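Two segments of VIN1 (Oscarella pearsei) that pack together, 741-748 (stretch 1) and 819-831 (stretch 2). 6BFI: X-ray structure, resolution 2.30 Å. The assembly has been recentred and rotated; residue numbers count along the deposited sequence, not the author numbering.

Stretch 1 741-748: RQIANACM
Stretch 2 819-831: IRLRPDSPIASIL

A single beta bridge, formed just past the end of a helix, joins these two segments of VIN1. Helical residues 741-745 give way at Ala-746 (phi/psi -85/9), and Cys-747 extends (-89/135) opposite Leu-821 (-96/155), their CA atoms 4.8 Å apart. Two hydrogen bonds flank the pair: Arg-822 N donates to Ala-746 O (3.2 Å, 156°) and Met-748 N to Arg-820 O (3.0 Å, 169°); the backbones run antiparallel here. Ala-746 O also receives a CA-H...O contact from Leu-821 CA at 3.6 Å. The example illustrates how a carbonyl just past a helix end can accept a hydrogen bond from a segment distant in sequence.

Around Ile-743 and Ile-827 the packing is largely apolar; at Arg-822 it is mixed. Beyond Ser-825 the second stretch turns through a 3-10 segment, 826-829, within which the CA-to-CB bond of Ile-827 (chi1 m, chi2 95°) points toward the first stretch: its CD1 lies 3.7 Å from Ala-746 CB, and its CG2 lies 3.7 Å from CG1 of Ile-743 (chi1 m, chi2 148°). Ile-743 CD1 reaches Ile-830 CD1 at 4.3 Å. Leu-821 (m, t) points its CA-to-CB bond away overall, yet its CD2 returns to 3.5 Å from Ala-746 O. Arg-822 (m, 141°, p, 180°) passes Met-748 (-34°, t, p; CA-to-CB toward the second stretch), with CG 3.6 Å from Met-748 SD, and its guanidinium edge faces Asn-745 O, NH1 standing 3.8 Å from that oxygen.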

# COMPACT_ATOMS: atom_id res chain seq x y z
N ARG A 741 0.58 -3.28 18.64
CA ARG A 741 1.89 -2.64 18.55
C ARG A 741 2.94 -3.47 19.29
O ARG A 741 4.09 -3.56 18.83
CB ARG A 741 1.82 -1.22 19.10
CG ARG A 741 3.16 -0.49 19.09
CD ARG A 741 2.96 1.01 19.10
NE ARG A 741 4.24 1.72 19.11
CZ ARG A 741 4.37 3.02 18.85
NH1 ARG A 741 3.31 3.75 18.54
NH2 ARG A 741 5.57 3.58 18.89
N GLN A 742 2.57 -4.07 20.42
CA GLN A 742 3.49 -4.98 21.10
C GLN A 742 3.81 -6.19 20.23
O GLN A 742 4.92 -6.73 20.31
CB GLN A 742 2.90 -5.43 22.43
CG GLN A 742 2.68 -4.31 23.44
CD GLN A 742 2.06 -4.81 24.73
OE1 GLN A 742 2.03 -6.02 24.99
NE2 GLN A 742 1.57 -3.89 25.55
N ILE A 743 2.85 -6.64 19.42
CA ILE A 743 3.11 -7.75 18.51
C ILE A 743 4.04 -7.31 17.38
O ILE A 743 4.98 -8.03 17.01
CB ILE A 743 1.79 -8.31 17.97
CG1 ILE A 743 1.04 -9.04 19.08
CG2 ILE A 743 2.03 -9.23 16.78
CD1 ILE A 743 -0.46 -8.97 18.96
N ALA A 744 3.81 -6.12 16.82
CA ALA A 744 4.66 -5.63 15.74
C ALA A 744 6.08 -5.38 16.22
O ALA A 744 7.03 -5.55 15.45
CB ALA A 744 4.07 -4.35 15.14
N ASN A 745 6.25 -4.97 17.48
CA ASN A 745 7.59 -4.65 17.98
C ASN A 745 8.47 -5.89 18.08
O ASN A 745 9.65 -5.84 17.72
CB ASN A 745 7.48 -3.95 19.33
CG ASN A 745 8.79 -3.32 19.76
OD1 ASN A 745 9.61 -3.95 20.42
ND2 ASN A 745 8.99 -2.06 19.39
N ALA A 746 7.91 -7.00 18.55
CA ALA A 746 8.67 -8.23 18.72
C ALA A 746 8.75 -9.07 17.45
O ALA A 746 9.22 -10.21 17.50
CB ALA A 746 8.06 -9.07 19.85
N CYS A 747 8.30 -8.52 16.32
CA CYS A 747 8.36 -9.23 15.04
C CYS A 747 9.68 -8.94 14.35
O CYS A 747 10.14 -7.80 14.29
CB CYS A 747 7.19 -8.80 14.15
SG CYS A 747 7.16 -9.59 12.52
N MET A 748 10.30 -10.00 13.82
CA MET A 748 11.59 -9.90 13.15
C MET A 748 11.46 -9.94 11.63
O MET A 748 12.47 -10.11 10.94
CB MET A 748 12.51 -11.02 13.63
CG MET A 748 12.32 -11.39 15.09
SD MET A 748 13.65 -12.43 15.72
CE MET A 748 14.95 -11.21 15.94
N ILE A 819 4.50 -15.03 13.18
CA ILE A 819 5.18 -16.18 12.59
C ILE A 819 6.67 -16.20 12.94
O ILE A 819 7.22 -17.26 13.25
CB ILE A 819 4.97 -16.19 11.06
CG1 ILE A 819 3.48 -16.31 10.74
CG2 ILE A 819 5.74 -17.32 10.41
CD1 ILE A 819 3.14 -16.08 9.28
N ARG A 820 7.33 -15.04 12.91
CA ARG A 820 8.75 -14.93 13.23
C ARG A 820 8.90 -13.97 14.41
O ARG A 820 9.29 -12.81 14.24
CB ARG A 820 9.56 -14.46 12.02
CG ARG A 820 9.71 -15.50 10.93
CD ARG A 820 10.68 -15.04 9.85
NE ARG A 820 10.89 -16.05 8.82
CZ ARG A 820 11.79 -17.02 8.89
NH1 ARG A 820 12.58 -17.12 9.96
NH2 ARG A 820 11.91 -17.89 7.90
N LEU A 821 8.59 -14.46 15.60
CA LEU A 821 8.73 -13.69 16.83
C LEU A 821 10.05 -14.01 17.51
O LEU A 821 10.62 -15.09 17.32
CB LEU A 821 7.58 -13.98 17.80
CG LEU A 821 6.19 -13.49 17.39
CD1 LEU A 821 5.16 -13.88 18.45
CD2 LEU A 821 6.20 -11.98 17.19
N ARG A 822 10.54 -13.06 18.29
CA ARG A 822 11.73 -13.30 19.09
C ARG A 822 11.45 -14.38 20.13
O ARG A 822 10.36 -14.42 20.70
CB ARG A 822 12.18 -12.00 19.77
CG ARG A 822 12.55 -10.90 18.79
CD ARG A 822 12.09 -9.54 19.28
NE ARG A 822 12.76 -9.12 20.51
CZ ARG A 822 12.52 -7.98 21.14
NH1 ARG A 822 11.63 -7.12 20.65
NH2 ARG A 822 13.18 -7.68 22.25
N PRO A 823 12.41 -15.27 20.39
CA PRO A 823 12.14 -16.40 21.29
C PRO A 823 11.95 -16.00 22.75
O PRO A 823 11.49 -16.84 23.54
CB PRO A 823 13.38 -17.29 21.12
CG PRO A 823 14.46 -16.33 20.73
CD PRO A 823 13.79 -15.28 19.88
N ASP A 824 12.28 -14.77 23.13
CA ASP A 824 12.23 -14.34 24.52
C ASP A 824 11.04 -13.45 24.86
O ASP A 824 10.62 -13.44 26.02
CB ASP A 824 13.52 -13.61 24.90
CG ASP A 824 13.71 -12.33 24.10
OD1 ASP A 824 13.25 -12.28 22.94
OD2 ASP A 824 14.32 -11.38 24.63
N SER A 825 10.51 -12.71 23.90
CA SER A 825 9.44 -11.77 24.18
C SER A 825 8.21 -12.50 24.69
O SER A 825 7.95 -13.64 24.30
CB SER A 825 9.10 -10.95 22.94
OG SER A 825 10.14 -10.05 22.61
N PRO A 826 7.43 -11.88 25.58
CA PRO A 826 6.21 -12.54 26.07
C PRO A 826 5.21 -12.82 24.97
O PRO A 826 4.37 -13.73 25.11
CB PRO A 826 5.65 -11.55 27.10
CG PRO A 826 6.25 -10.23 26.72
CD PRO A 826 7.61 -10.54 26.17
N ILE A 827 5.28 -12.08 23.86
CA ILE A 827 4.34 -12.16 22.75
C ILE A 827 4.45 -13.55 22.15
O ILE A 827 3.52 -14.07 21.53
CB ILE A 827 4.61 -11.06 21.69
CG1 ILE A 827 4.50 -9.67 22.30
CG2 ILE A 827 3.62 -11.18 20.54
CD1 ILE A 827 5.81 -9.08 22.75
N ALA A 828 5.62 -14.16 22.35
CA ALA A 828 5.86 -15.50 21.83
C ALA A 828 4.88 -16.51 22.41
O ALA A 828 4.58 -17.52 21.77
CB ALA A 828 7.30 -15.92 22.13
N SER A 829 4.35 -16.25 23.61
CA SER A 829 3.40 -17.15 24.25
C SER A 829 1.97 -16.98 23.74
O SER A 829 1.06 -17.60 24.30
CB SER A 829 3.43 -16.96 25.77
OG SER A 829 4.70 -17.32 26.30
N ILE A 830 1.75 -16.17 22.71
CA ILE A 830 0.41 -16.01 22.16
C ILE A 830 0.02 -17.26 21.39
O ILE A 830 0.86 -17.94 20.80
CB ILE A 830 0.32 -14.75 21.28
CG1 ILE A 830 -1.13 -14.29 21.12
CG2 ILE A 830 0.95 -14.99 19.91
CD1 ILE A 830 -1.28 -13.01 20.34
N LEU A 831 -1.27 -17.59 21.42
CA LEU A 831 -1.79 -18.82 20.83
C LEU A 831 -2.58 -18.49 19.57
O LEU A 831 -3.62 -17.82 19.65
CB LEU A 831 -2.66 -19.58 21.83
CG LEU A 831 -1.91 -20.34 22.92
CD1 LEU A 831 -2.86 -21.23 23.71
CD2 LEU A 831 -0.78 -21.16 22.32